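Local coordinates for protein allantoicase (Saccharomyces cerevisiae, PDB 1O59) that hydrolyses allantoate to (S)-ureidoglycolate and urea, a step that lets yeast use purines as a secondary nitrogen source when primary ones are limiting, at residues A[64-69]-A[186-191]; A[57-62]-A[79-84]; A[112-117]-A[159-164]; A[119-124]-A[155-160]. All blocks are in the same frame, centred on the assembly; numbering follows the deposited sequence.

Following the chain from the N terminus, the loop after strand 45-49 supplies 57-62 and then 64-69. Interaction 2 closes a short loop from 57-62 to 79-84. Interaction 1 starts inside that loop and runs on to 186-191, so the two cross; they meet again where strands 83-84 and 186-196 pair. Interactions 3 and 4 are both nested within the long loop closed by interaction 1. They leave from 112-117 and 119-124 and end on a shared piece of chain, with Gln159 and Arg160 common to both. Together the four tie the connecting loops of the first allantoicase repeat to strands 83-84, 105-113, 160-164 and 186-196.

Interaction 1 (A[64-69]-A[186-191]); sequences TAPIRD and GIARFR
Arg189 reaches over from the bulged start of strand 186-196 and takes hold of Thr64 side-on, two of its nitrogens going to two different oxygens. NE donates to Thr64 O at 3.0 Å, and NH2 donates to Thr64 OG1 at 3.1 Å. A weak bond also runs from NH2 to Thr64 O. Both oxygens sit somewhat out of the guanidinium plane, so the grip is slightly skewed. Thr64 offers its hydroxyl because OG1 is held between the backbone N and the carbonyl carbon (chi1 46°). The third nitrogen turns back on its own strand: NH1 donates to Ala188 O at 3.0 Å, with the acceptor in the guanidinium plane and the bond fairly straight at 162°. NH1 also forms a salt bridge with Asp81.

Pro66 slides past Arg189 in the opposite direction. Its N lies above one face of the guanidinium, toward the rim, while its CG packs 3.9 Å from Ala188 CB. Arg191 comes in beside the first arginine, with NH2 at the edge of the Arg189 guanidinium and the CG of Arg189 lying 3.9 Å above the Arg191 guanidinium plane; Arg191 NH1 bonds to Gln62 O.

Ala188 and Arg189 form a classic beta bulge opposite Asp113. An alanine in place of Arg189 would probably leave Thr64 OG1 and Asp81 without these partners and free the 64-69 loop to shift. With acceptors for all three nitrogens, the guanidinium is fixed in its rotation and works as a polar clamp between an irregular loop and the bulged strand.

Interaction 2 (A[57-62]-A[79-84]); sequences AENLIQ and WYDGWE
The indole of Trp83 carries Ala57 over one face: the methyl CB stands 4.1 Å from the centroid of the five-membered ring, 23° off the normal, a CH-pi contact. Leu60 approaches the same indole obliquely, its CD1 lying 3.9 Å from Trp83 CE3. Its other methyl goes to the root of the side chain, with Leu60 CD2 at 3.7 Å from Trp83 CB. The indole hangs where both can touch it because CG is anti to the backbone N (chi1 177°). Its NE1 is hydrogen-bonded outside the two segments, to the backbone O of Asp51. The second tryptophan, Trp79, has the backbone N of Asp81 over one face, offset toward the rim.

Between the two rings, the Asn59 side chain lies against the backbone of Gly82, its CB 3.4 Å from the glycine N. The Asn59 amide and the Asp81 carboxylate cross with their planes 75° apart. Asp81 is already committed, with OD1 in a salt bridge to Arg189 and OD2 accepting from Ile67 N. It is also the centre of an inverse gamma turn, in which Gly82 N makes a weak bond to Tyr80 O. Across from this turn, 57-59 is a short 3-10 segment, closed by Leu60 N donating to Ala57 O.

Leu60 and Trp83 go on to touch Val96 and Leu179 of strands 94-99 and 176-182, while strand 83-84 pairs with 186-196 in the other sheet. That is the arrangement of a beta-sandwich core, consistent with the galactose-binding-domain clan to which the allantoicase repeat belongs.

Interaction 3 (A[112-117]-A[159-164]); sequences IDTAFF and QRHLFV
Ile112 and His161 form an antiparallel hydrogen-bonded pair, Ile112 N donating to His161 O at 3.0 Å and His161 N returning to Ile112 O, with Asp113 and Arg160 next as a non-hydrogen-bonded pair. The imidazole adds a second grip on the same carbonyl: His161 ND1 donates to Ile112 O at 2.7 Å, nearly straight (161°) and with the oxygen in the ring plane. The two donors come from opposite faces of the carbonyl plane. His161 NE2 accepts from Gly156 N.

Past the strand's end, Thr114 holds Gln159 through both backbone and side chain. Its N donates to Gln159 O at 2.9 Å, and its OG1 accepts from Gln159 N at 3.0 Å while also bonding to Gly156 O. Asp113 lies against the aliphatic part of Arg160, CG to CG at 3.6 Å, and its OD1 closes an Asx turn onto Ala115 N. The Arg160 head turns instead to Glu111 and Glu21.

On the His161 side of the sheet, Ile112 CG1 meets Phe163 CE1 at 3.9 Å. Strand 160-164 lies between 105-113 and 14-16, helix 21-31 packs on Leu162 and Val164, and 105-113 pairs in turn with 186-196.

Interaction 4 (A[119-124]-A[155-160]); sequences GNHAPF and CGPSQR
This is a loop-to-loop contact, in which the His121 ring lies flat on the backbone of Gly156 and Pro157. One loop leads from strand 105-113 into 124-130, the other from 147-154 into 160-164. Pro157 N stands 3.6 Å above the imidazole plane, over its centre, and Gly156 C sits toward the rim of the same face. The proline ring adds a CH-pi contact, its CD 4.2 Å from the His121 centroid and 24° off the normal. At the other end of the pyrrolidine, Pro157 CB comes 3.6 Å from His121 CD2; the two side chains run side by side and point the same way.

The imidazole is steadied from its own loop. CG is held between the backbone N and the carbonyl carbon (chi1 57°), and ND1 donates to Ala122 O at 3.1 Å from above that carbonyl's plane. An alanine in place of His121 would probably open a gap over the Gly156-Pro157 peptide and deprive Ala122 O of this donor.

Closer to the sheet, backbone takes over. Cys155 N donates to Pro123 O at 3.0 Å with an angle of 165°, and Cys155 CB packs tightly against Ala122 O, 3.1 Å away.

Strands 124-130 and 147-154, which join these loops, are neighbours in the five-stranded sheet, so the Cys155-Pro123 bond carries their pairing one step past the strand ends. On its flanks, Ala122 bonds through its backbone to Gly186 at the start of strand 186-196, and Cys155 rests on Ile112 of strand 105-113.

Interaction 1 (A[64-69]-A[186-191])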
loop_
_atom_site.group_PDB
_atom_site.type_symbol
_atom_site.label_atom_id
_atom_site.label_comp_id
_atom_site.label_asym_id
_atom_site.label_seq_id
_atom_site.Cartn_x
_atom_site.Cartn_y
_atom_site.Cartn_z
ATOM N N THR A 64 -1.359 1.364 10.620
ATOM C CA THR A 64 -0.788 2.270 11.603
ATOM C C THR A 64 0.685 1.962 11.826
ATOM O O THR A 64 1.165 0.861 11.545
ATOM C CB THR A 64 -1.512 2.075 12.930
ATOM O OG1 THR A 64 -1.625 0.673 13.190
ATOM C CG2 THR A 64 -2.961 2.484 12.848
ATOM N N ALA A 65 1.408 2.937 12.339
ATOM C CA ALA A 65 2.762 2.676 12.798
ATOM C C ALA A 65 2.601 2.085 14.171
ATOM O O ALA A 65 1.632 2.421 14.857
ATOM C CB ALA A 65 3.611 3.958 12.837
ATOM N N PRO A 66 3.517 1.212 14.576
ATOM C CA PRO A 66 3.404 0.544 15.861
ATOM C C PRO A 66 3.676 1.489 17.032
ATOM O O PRO A 66 4.420 2.472 16.894
ATOM C CB PRO A 66 4.450 -0.569 15.791
ATOM C CG PRO A 66 5.221 -0.367 14.546
ATOM C CD PRO A 66 4.739 0.826 13.850
ATOM N N ILE A 67 3.037 1.179 18.163
ATOM C CA ILE A 67 3.079 2.008 19.381
ATOM C C ILE A 67 3.425 1.173 20.608
ATOM O O ILE A 67 3.300 -0.052 20.584
ATOM C CB ILE A 67 1.725 2.731 19.614
ATOM C CG1 ILE A 67 0.566 1.728 19.605
ATOM C CG2 ILE A 67 1.500 3.800 18.568
ATOM C CD1 ILE A 67 -0.712 2.262 20.219
ATOM N N ARG A 68 3.839 1.837 21.689
ATOM C CA ARG A 68 4.243 1.095 22.874
ATOM C C ARG A 68 3.053 0.597 23.705
ATOM O O ARG A 68 2.875 -0.629 23.851
ATOM C CB ARG A 68 5.293 1.829 23.715
ATOM C CG ARG A 68 6.190 0.877 24.588
ATOM C CD ARG A 68 6.128 -0.630 24.173
ATOM N NE ARG A 68 6.900 -1.593 24.976
ATOM C CZ ARG A 68 6.417 -2.351 25.986
ATOM N NH1 ARG A 68 7.229 -3.222 26.600
ATOM N NH2 ARG A 68 5.144 -2.249 26.400
ATOM N N ASP A 69 2.211 1.478 24.228
ATOM C CA ASP A 69 1.114 0.975 25.079
ATOM C C ASP A 69 -0.215 1.706 24.905
ATOM O O ASP A 69 -1.280 1.096 25.047
ATOM C CB ASP A 69 1.537 0.979 26.556
ATOM C CG ASP A 69 0.778 -0.064 27.386
ATOM O OD1 ASP A 69 0.455 0.258 28.571
ATOM O OD2 ASP A 69 0.458 -1.210 26.939
ATOM N N GLY A 186 9.402 -11.749 18.012
ATOM C CA GLY A 186 8.418 -10.720 17.724
ATOM C C GLY A 186 8.742 -9.926 16.478
ATOM O O GLY A 186 9.922 -9.669 16.149
ATOM N N ILE A 187 7.676 -9.556 15.784
ATOM C CA ILE A 187 7.738 -8.621 14.686
ATOM C C ILE A 187 6.522 -7.684 14.783
ATOM O O ILE A 187 5.382 -8.137 14.871
ATOM C CB ILE A 187 7.727 -9.360 13.325
ATOM C CG1 ILE A 187 8.987 -10.245 13.152
ATOM C CG2 ILE A 187 7.626 -8.349 12.162
ATOM C CD1 ILE A 187 8.892 -11.207 11.960
ATOM N N ALA A 188 6.787 -6.385 14.694
ATOM C CA ALA A 188 5.749 -5.362 14.765
ATOM C C ALA A 188 4.965 -5.271 13.448
ATOM O O ALA A 188 3.734 -5.458 13.446
ATOM C CB ALA A 188 6.373 -4.011 15.140
ATOM N N ARG A 189 5.674 -5.033 12.338
ATOM C CA ARG A 189 5.026 -4.847 11.036
ATOM C C ARG A 189 5.690 -5.585 9.923
ATOM O O ARG A 189 6.934 -5.725 9.901
ATOM C CB ARG A 189 4.966 -3.374 10.628
ATOM C CG ARG A 189 4.009 -2.511 11.461
ATOM C CD ARG A 189 2.557 -2.909 11.367
ATOM N NE ARG A 189 1.713 -1.993 12.161
ATOM C CZ ARG A 189 1.490 -2.096 13.470
ATOM N NH1 ARG A 189 1.977 -3.102 14.184
ATOM N NH2 ARG A 189 0.723 -1.204 14.061
ATOM N N PHE A 190 4.868 -6.011 8.964
ATOM C CA PHE A 190 5.379 -6.622 7.717
ATOM C C PHE A 190 4.696 -6.038 6.487
ATOM O O PHE A 190 3.499 -6.226 6.295
ATOM C CB PHE A 190 5.201 -8.139 7.770
ATOM C CG PHE A 190 5.602 -8.880 6.500
ATOM C CD1 PHE A 190 6.735 -8.500 5.741
ATOM C CD2 PHE A 190 4.869 -9.998 6.090
ATOM C CE1 PHE A 190 7.099 -9.201 4.589
ATOM C CE2 PHE A 190 5.249 -10.717 4.958
ATOM C CZ PHE A 190 6.365 -10.313 4.206
ATOM N N ARG A 191 5.457 -5.303 5.681
ATOM C CA ARG A 191 4.976 -4.768 4.406
ATOM C C ARG A 191 5.611 -5.553 3.262
ATOM O O ARG A 191 6.797 -5.794 3.284
ATOM C CB ARG A 191 5.410 -3.301 4.252
ATOM C CG ARG A 191 5.194 -2.395 5.453
ATOM C CD ARG A 191 3.793 -2.435 6.007
ATOM N NE ARG A 191 3.510 -1.437 7.056
ATOM C CZ ARG A 191 2.397 -1.460 7.801
ATOM N NH1 ARG A 191 1.521 -2.452 7.648
ATOM N NH2 ARG A 191 2.164 -0.520 8.714
#

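Interaction 2 (A[57-62]-A[79-84])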
loop_
_atom_site.group_PDB
_atom_site.type_symbol
_atom_site.label_atom_id
_atom_site.label_comp_id
_atom_site.label_asym_id
_atom_site.label_seq_id
_atom_site.Cartn_x
_atom_site.Cartn_y
_atom_site.Cartn_z
ATOM N N ALA A 57 -0.756 -12.116 15.119
ATOM C CA ALA A 57 -0.256 -12.028 13.757
ATOM C C ALA A 57 -0.926 -10.932 12.954
ATOM O O ALA A 57 -0.323 -10.301 12.119
ATOM C CB ALA A 57 -0.451 -13.373 13.073
ATOM N N GLU A 58 -2.187 -10.696 13.227
ATOM C CA GLU A 58 -2.971 -9.690 12.504
ATOM C C GLU A 58 -2.400 -8.283 12.599
ATOM O O GLU A 58 -2.673 -7.440 11.717
ATOM C CB GLU A 58 -4.399 -9.658 13.049
ATOM C CG GLU A 58 -5.433 -9.595 11.965
ATOM C CD GLU A 58 -6.827 -9.388 12.516
ATOM O OE1 GLU A 58 -7.182 -10.086 13.540
ATOM O OE2 GLU A 58 -7.564 -8.541 11.911
ATOM N N ASN A 59 -1.642 -8.024 13.666
ATOM C CA ASN A 59 -1.001 -6.719 13.838
ATOM C C ASN A 59 -0.010 -6.386 12.736
ATOM O O ASN A 59 0.157 -5.217 12.400
ATOM C CB ASN A 59 -0.319 -6.595 15.202
ATOM C CG ASN A 59 -1.303 -6.571 16.362
ATOM O OD1 ASN A 59 -1.118 -7.280 17.353
ATOM N ND2 ASN A 59 -2.349 -5.778 16.241
ATOM N N LEU A 60 0.600 -7.406 12.144
ATOM C CA LEU A 60 1.677 -7.217 11.149
ATOM C C LEU A 60 1.290 -6.375 9.969
ATOM O O LEU A 60 2.152 -5.694 9.415
ATOM C CB LEU A 60 2.135 -8.557 10.592
ATOM C CG LEU A 60 2.769 -9.541 11.556
ATOM C CD1 LEU A 60 2.908 -10.900 10.911
ATOM C CD2 LEU A 60 4.123 -9.050 11.993
ATOM N N ILE A 61 0.016 -6.444 9.559
ATOM C CA ILE A 61 -0.439 -5.780 8.315
ATOM C C ILE A 61 -1.292 -4.538 8.521
ATOM O O ILE A 61 -1.821 -3.964 7.531
ATOM C CB ILE A 61 -1.188 -6.740 7.377
ATOM C CG1 ILE A 61 -2.388 -7.387 8.060
ATOM C CG2 ILE A 61 -0.265 -7.838 6.865
ATOM C CD1 ILE A 61 -3.270 -8.168 7.066
ATOM N N GLN A 62 -1.410 -4.098 9.783
ATOM C CA GLN A 62 -2.212 -2.910 10.083
ATOM C C GLN A 62 -1.563 -1.646 9.489
ATOM O O GLN A 62 -0.351 -1.507 9.447
ATOM C CB GLN A 62 -2.476 -2.758 11.606
ATOM C CG GLN A 62 -3.263 -3.934 12.194
ATOM C CD GLN A 62 -4.606 -4.189 11.443
ATOM O OE1 GLN A 62 -5.453 -3.273 11.335
ATOM N NE2 GLN A 62 -4.778 -5.405 10.904
ATOM N N TRP A 79 0.027 -6.465 26.351
ATOM C CA TRP A 79 -0.128 -5.916 24.990
ATOM C C TRP A 79 1.229 -5.683 24.319
ATOM O O TRP A 79 2.199 -5.219 24.938
ATOM C CB TRP A 79 -0.928 -4.604 25.000
ATOM C CG TRP A 79 -0.796 -3.719 23.728
ATOM C CD1 TRP A 79 0.011 -2.585 23.554
ATOM C CD2 TRP A 79 -1.505 -3.880 22.488
ATOM N NE1 TRP A 79 -0.158 -2.060 22.293
ATOM C CE2 TRP A 79 -1.081 -2.824 21.613
ATOM C CE3 TRP A 79 -2.450 -4.815 22.014
ATOM C CZ2 TRP A 79 -1.582 -2.689 20.294
ATOM C CZ3 TRP A 79 -2.934 -4.689 20.712
ATOM C CH2 TRP A 79 -2.505 -3.631 19.866
ATOM N N TYR A 80 1.278 -6.029 23.038
ATOM C CA TYR A 80 2.371 -5.640 22.149
ATOM C C TYR A 80 1.755 -5.420 20.778
ATOM O O TYR A 80 0.899 -6.210 20.334
ATOM C CB TYR A 80 3.364 -6.765 22.063
ATOM C CG TYR A 80 4.731 -6.543 22.652
ATOM C CD1 TYR A 80 5.136 -7.244 23.804
ATOM C CD2 TYR A 80 5.673 -5.715 22.004
ATOM C CE1 TYR A 80 6.450 -7.099 24.312
ATOM C CE2 TYR A 80 6.966 -5.550 22.508
ATOM C CZ TYR A 80 7.354 -6.245 23.658
ATOM O OH TYR A 80 8.637 -6.101 24.151
ATOM N N ASP A 81 2.189 -4.357 20.110
ATOM C CA ASP A 81 1.631 -3.986 18.828
ATOM C C ASP A 81 2.417 -4.723 17.771
ATOM O O ASP A 81 3.362 -4.194 17.156
ATOM C CB ASP A 81 1.709 -2.484 18.646
ATOM C CG ASP A 81 0.916 -1.998 17.456
ATOM O OD1 ASP A 81 0.461 -2.827 16.615
ATOM O OD2 ASP A 81 0.704 -0.780 17.294
ATOM N N GLY A 82 2.040 -5.981 17.600
ATOM C CA GLY A 82 2.838 -6.895 16.816
ATOM C C GLY A 82 2.468 -8.341 16.911
ATOM O O GLY A 82 1.525 -8.731 17.606
ATOM N N TRP A 83 3.224 -9.141 16.195
ATOM C CA TRP A 83 3.115 -10.585 16.259
ATOM C C TRP A 83 4.239 -11.094 17.145
ATOM O O TRP A 83 5.403 -10.762 16.900
ATOM C CB TRP A 83 3.277 -11.165 14.860
ATOM C CG TRP A 83 3.265 -12.654 14.796
ATOM C CD1 TRP A 83 2.453 -13.488 15.487
ATOM C CD2 TRP A 83 4.090 -13.473 13.988
ATOM N NE1 TRP A 83 2.714 -14.788 15.161
ATOM C CE2 TRP A 83 3.716 -14.814 14.228
ATOM C CE3 TRP A 83 5.120 -13.215 13.057
ATOM C CZ2 TRP A 83 4.332 -15.918 13.567
ATOM C CZ3 TRP A 83 5.736 -14.310 12.392
ATOM C CH2 TRP A 83 5.339 -15.642 12.662
ATOM N N GLU A 84 3.905 -11.837 18.189
ATOM C CA GLU A 84 4.920 -12.435 19.006
ATOM C C GLU A 84 4.526 -13.836 19.466
ATOM O O GLU A 84 3.407 -14.056 19.956
ATOM C CB GLU A 84 5.270 -11.557 20.224
ATOM C CG GLU A 84 6.440 -12.125 21.024
ATOM C CD GLU A 84 6.649 -11.463 22.363
ATOM O OE1 GLU A 84 5.906 -10.502 22.677
ATOM O OE2 GLU A 84 7.586 -11.899 23.092
#

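Interaction 3 (A[112-117]-A[159-164])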
loop_
_atom_site.group_PDB
_atom_site.type_symbol
_atom_site.label_atom_id
_atom_site.label_comp_id
_atom_site.label_asym_id
_atom_site.label_seq_id
_atom_site.Cartn_x
_atom_site.Cartn_y
_atom_site.Cartn_z
ATOM N N ILE A 112 10.342 -5.147 7.124
ATOM C CA ILE A 112 10.174 -5.814 8.398
ATOM C C ILE A 112 10.552 -4.835 9.509
ATOM O O ILE A 112 11.698 -4.358 9.583
ATOM C CB ILE A 112 11.039 -7.100 8.457
ATOM C CG1 ILE A 112 10.444 -8.206 7.538
ATOM C CG2 ILE A 112 11.212 -7.605 9.899
ATOM C CD1 ILE A 112 9.177 -8.859 8.090
ATOM N N ASP A 113 9.554 -4.520 10.340
ATOM C CA ASP A 113 9.734 -3.659 11.514
ATOM C C ASP A 113 9.648 -4.474 12.828
ATOM O O ASP A 113 8.584 -4.999 13.197
ATOM C CB ASP A 113 8.671 -2.542 11.491
ATOM C CG ASP A 113 8.965 -1.384 12.488
ATOM O OD1 ASP A 113 9.970 -1.425 13.283
ATOM O OD2 ASP A 113 8.204 -0.380 12.531
ATOM N N THR A 114 10.758 -4.564 13.538
ATOM C CA THR A 114 10.797 -5.221 14.848
ATOM C C THR A 114 10.582 -4.240 15.999
ATOM O O THR A 114 10.980 -4.521 17.114
ATOM C CB THR A 114 12.163 -5.955 15.046
ATOM O OG1 THR A 114 13.255 -5.055 14.831
ATOM C CG2 THR A 114 12.383 -7.030 14.002
ATOM N N ALA A 115 9.959 -3.094 15.733
ATOM C CA ALA A 115 9.720 -2.045 16.749
ATOM C C ALA A 115 9.301 -2.545 18.122
ATOM O O ALA A 115 8.319 -3.299 18.263
ATOM C CB ALA A 115 8.682 -1.048 16.247
ATOM N N PHE A 116 10.051 -2.102 19.130
ATOM C CA PHE A 116 9.812 -2.417 20.551
ATOM C C PHE A 116 10.123 -3.861 20.962
ATOM O O PHE A 116 9.964 -4.211 22.139
ATOM C CB PHE A 116 8.386 -2.029 21.000
ATOM C CG PHE A 116 8.013 -0.616 20.673
ATOM C CD1 PHE A 116 8.654 0.434 21.285
ATOM C CD2 PHE A 116 7.040 -0.340 19.721
ATOM C CE1 PHE A 116 8.320 1.741 20.958
ATOM C CE2 PHE A 116 6.699 0.951 19.385
ATOM C CZ PHE A 116 7.329 1.991 20.003
ATOM N N PHE A 117 10.534 -4.706 20.011
ATOM C CA PHE A 117 11.089 -6.015 20.356
ATOM C C PHE A 117 12.590 -5.794 20.432
ATOM O O PHE A 117 13.269 -5.762 19.418
ATOM C CB PHE A 117 10.685 -7.078 19.346
ATOM C CG PHE A 117 9.210 -7.276 19.260
ATOM C CD1 PHE A 117 8.526 -7.928 20.291
ATOM C CD2 PHE A 117 8.488 -6.784 18.181
ATOM C CE1 PHE A 117 7.160 -8.123 20.236
ATOM C CE2 PHE A 117 7.101 -6.972 18.116
ATOM C CZ PHE A 117 6.440 -7.655 19.150
ATOM N N GLN A 159 13.636 -2.090 15.123
ATOM C CA GLN A 159 13.943 -1.239 14.006
ATOM C C GLN A 159 13.306 -1.687 12.712
ATOM O O GLN A 159 12.884 -2.822 12.559
ATOM C CB GLN A 159 15.445 -1.187 13.811
ATOM C CG GLN A 159 16.033 -2.495 13.313
ATOM C CD GLN A 159 17.527 -2.518 13.444
ATOM O OE1 GLN A 159 18.058 -2.809 14.529
ATOM N NE2 GLN A 159 18.223 -2.201 12.346
ATOM N N ARG A 160 13.299 -0.758 11.766
ATOM C CA ARG A 160 12.741 -0.972 10.432
ATOM C C ARG A 160 13.827 -1.499 9.510
ATOM O O ARG A 160 14.968 -1.060 9.571
ATOM C CB ARG A 160 12.180 0.339 9.884
ATOM C CG ARG A 160 11.151 0.951 10.825
ATOM C CD ARG A 160 10.511 2.206 10.341
ATOM N NE ARG A 160 9.888 2.004 9.045
ATOM C CZ ARG A 160 9.859 2.912 8.085
ATOM N NH1 ARG A 160 10.400 4.104 8.252
ATOM N NH2 ARG A 160 9.272 2.622 6.943
ATOM N N HIS A 161 13.472 -2.466 8.680
ATOM C CA HIS A 161 14.383 -2.974 7.684
ATOM C C HIS A 161 13.660 -2.874 6.363
ATOM O O HIS A 161 12.567 -3.433 6.203
ATOM C CB HIS A 161 14.778 -4.433 7.938
ATOM C CG HIS A 161 15.179 -4.734 9.347
ATOM N ND1 HIS A 161 14.260 -4.857 10.370
ATOM C CD2 HIS A 161 16.394 -4.987 9.894
ATOM C CE1 HIS A 161 14.897 -5.158 11.490
ATOM N NE2 HIS A 161 16.191 -5.247 11.228
ATOM N N LEU A 162 14.297 -2.179 5.427
ATOM C CA LEU A 162 13.754 -1.875 4.123
ATOM C C LEU A 162 14.594 -2.621 3.109
ATOM O O LEU A 162 15.807 -2.347 2.946
ATOM C CB LEU A 162 13.839 -0.369 3.884
ATOM C CG LEU A 162 13.239 0.522 4.980
ATOM C CD1 LEU A 162 13.460 1.975 4.647
ATOM C CD2 LEU A 162 11.748 0.250 5.167
ATOM N N PHE A 163 13.957 -3.577 2.436
ATOM C CA PHE A 163 14.671 -4.457 1.493
ATOM C C PHE A 163 14.055 -4.493 0.073
ATOM O O PHE A 163 12.836 -4.332 -0.141
ATOM C CB PHE A 163 14.838 -5.880 2.072
ATOM C CG PHE A 163 13.546 -6.521 2.454
ATOM C CD1 PHE A 163 13.040 -6.368 3.749
ATOM C CD2 PHE A 163 12.809 -7.238 1.501
ATOM C CE1 PHE A 163 11.813 -6.941 4.106
ATOM C CE2 PHE A 163 11.584 -7.802 1.812
ATOM C CZ PHE A 163 11.069 -7.659 3.137
ATOM N N VAL A 164 14.962 -4.692 -0.879
ATOM C CA VAL A 164 14.640 -4.923 -2.269
ATOM C C VAL A 164 15.326 -6.223 -2.651
ATOM O O VAL A 164 16.473 -6.457 -2.283
ATOM C CB VAL A 164 15.204 -3.778 -3.149
ATOM C CG1 VAL A 164 14.924 -4.019 -4.643
ATOM C CG2 VAL A 164 14.641 -2.428 -2.680
#

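Interaction 4 (A[119-124]-A[155-160])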
loop_
_atom_site.group_PDB
_atom_site.type_symbol
_atom_site.label_atom_id
_atom_site.label_comp_id
_atom_site.label_asym_id
_atom_site.label_seq_id
_atom_site.Cartn_x
_atom_site.Cartn_y
_atom_site.Cartn_z
ATOM N N GLY A 119 15.361 -7.400 21.646
ATOM C CA GLY A 119 16.155 -8.577 22.006
ATOM C C GLY A 119 15.384 -9.840 21.678
ATOM O O GLY A 119 15.966 -10.840 21.241
ATOM N N ASN A 120 14.063 -9.783 21.884
ATOM C CA ASN A 120 13.178 -10.877 21.534
ATOM C C ASN A 120 12.632 -10.700 20.099
ATOM O O ASN A 120 11.674 -11.367 19.706
ATOM C CB ASN A 120 12.046 -11.009 22.561
ATOM C CG ASN A 120 11.172 -9.758 22.651
ATOM O OD1 ASN A 120 11.642 -8.644 22.402
ATOM N ND2 ASN A 120 9.894 -9.938 23.009
ATOM N N HIS A 121 13.250 -9.790 19.335
ATOM C CA HIS A 121 12.928 -9.599 17.935
ATOM C C HIS A 121 13.224 -10.875 17.159
ATOM O O HIS A 121 14.055 -11.665 17.573
ATOM C CB HIS A 121 13.764 -8.470 17.357
ATOM C CG HIS A 121 15.241 -8.684 17.493
ATOM N ND1 HIS A 121 16.006 -9.225 16.485
ATOM C CD2 HIS A 121 16.079 -8.486 18.537
ATOM C CE1 HIS A 121 17.256 -9.328 16.896
ATOM N NE2 HIS A 121 17.325 -8.896 18.142
ATOM N N ALA A 122 12.492 -11.088 16.059
ATOM C CA ALA A 122 12.843 -12.114 15.063
ATOM C C ALA A 122 14.340 -12.033 14.708
ATOM O O ALA A 122 14.779 -10.968 14.251
ATOM C CB ALA A 122 12.044 -11.886 13.808
ATOM N N PRO A 123 15.114 -13.108 14.922
ATOM C CA PRO A 123 16.532 -13.115 14.556
ATOM C C PRO A 123 16.774 -13.186 13.065
ATOM O O PRO A 123 17.748 -12.619 12.576
ATOM C CB PRO A 123 17.071 -14.398 15.213
ATOM C CG PRO A 123 16.006 -14.870 16.089
ATOM C CD PRO A 123 14.716 -14.378 15.562
ATOM N N PHE A 124 15.925 -13.927 12.366
ATOM C CA PHE A 124 16.061 -14.120 10.945
ATOM C C PHE A 124 14.668 -14.296 10.373
ATOM O O PHE A 124 13.787 -14.876 10.999
ATOM C CB PHE A 124 16.873 -15.356 10.583
ATOM C CG PHE A 124 18.316 -15.320 11.018
ATOM C CD1 PHE A 124 18.696 -15.858 12.236
ATOM C CD2 PHE A 124 19.294 -14.806 10.190
ATOM C CE1 PHE A 124 20.034 -15.862 12.645
ATOM C CE2 PHE A 124 20.617 -14.788 10.580
ATOM C CZ PHE A 124 20.998 -15.319 11.806
ATOM N N CYS A 155 17.712 -9.931 11.264
ATOM C CA CYS A 155 17.058 -8.713 11.726
ATOM C C CYS A 155 17.687 -8.253 13.026
ATOM O O CYS A 155 18.232 -9.057 13.782
ATOM C CB CYS A 155 15.604 -8.993 12.020
ATOM S SG CYS A 155 14.622 -9.410 10.602
ATOM N N GLY A 156 17.576 -6.955 13.290
ATOM C CA GLY A 156 17.986 -6.369 14.565
ATOM C C GLY A 156 16.827 -5.929 15.446
ATOM O O GLY A 156 15.665 -5.943 15.017
ATOM N N PRO A 157 17.153 -5.488 16.659
ATOM C CA PRO A 157 16.144 -5.136 17.637
ATOM C C PRO A 157 15.438 -3.836 17.304
ATOM O O PRO A 157 16.075 -2.884 16.888
ATOM C CB PRO A 157 16.933 -5.012 18.943
ATOM C CG PRO A 157 18.310 -4.692 18.541
ATOM C CD PRO A 157 18.513 -5.291 17.184
ATOM N N SER A 158 14.113 -3.829 17.485
ATOM C CA SER A 158 13.344 -2.596 17.483
ATOM C C SER A 158 13.720 -1.637 16.364
ATOM O O SER A 158 14.037 -0.511 16.613
ATOM C CB SER A 158 13.484 -1.887 18.841
ATOM O OG SER A 158 12.570 -0.803 18.918
ATOM N N GLN A 159 13.636 -2.090 15.123
ATOM C CA GLN A 159 13.943 -1.239 14.006
ATOM C C GLN A 159 13.306 -1.687 12.712
ATOM O O GLN A 159 12.884 -2.822 12.559
ATOM C CB GLN A 159 15.445 -1.187 13.811
ATOM C CG GLN A 159 16.033 -2.495 13.313
ATOM C CD GLN A 159 17.527 -2.518 13.444
ATOM O OE1 GLN A 159 18.058 -2.809 14.529
ATOM N NE2 GLN A 159 18.223 -2.201 12.346
ATOM N N ARG A 160 13.299 -0.758 11.766
ATOM C CA ARG A 160 12.741 -0.972 10.432
ATOM C C ARG A 160 13.827 -1.499 9.510
ATOM O O ARG A 160 14.968 -1.060 9.571
ATOM C CB ARG A 160 12.180 0.339 9.884
ATOM C CG ARG A 160 11.151 0.951 10.825
ATOM C CD ARG A 160 10.511 2.206 10.341
ATOM N NE ARG A 160 9.888 2.004 9.045
ATOM C CZ ARG A 160 9.859 2.912 8.085
ATOM N NH1 ARG A 160 10.400 4.104 8.252
ATOM N NH2 ARG A 160 9.272 2.622 6.943
#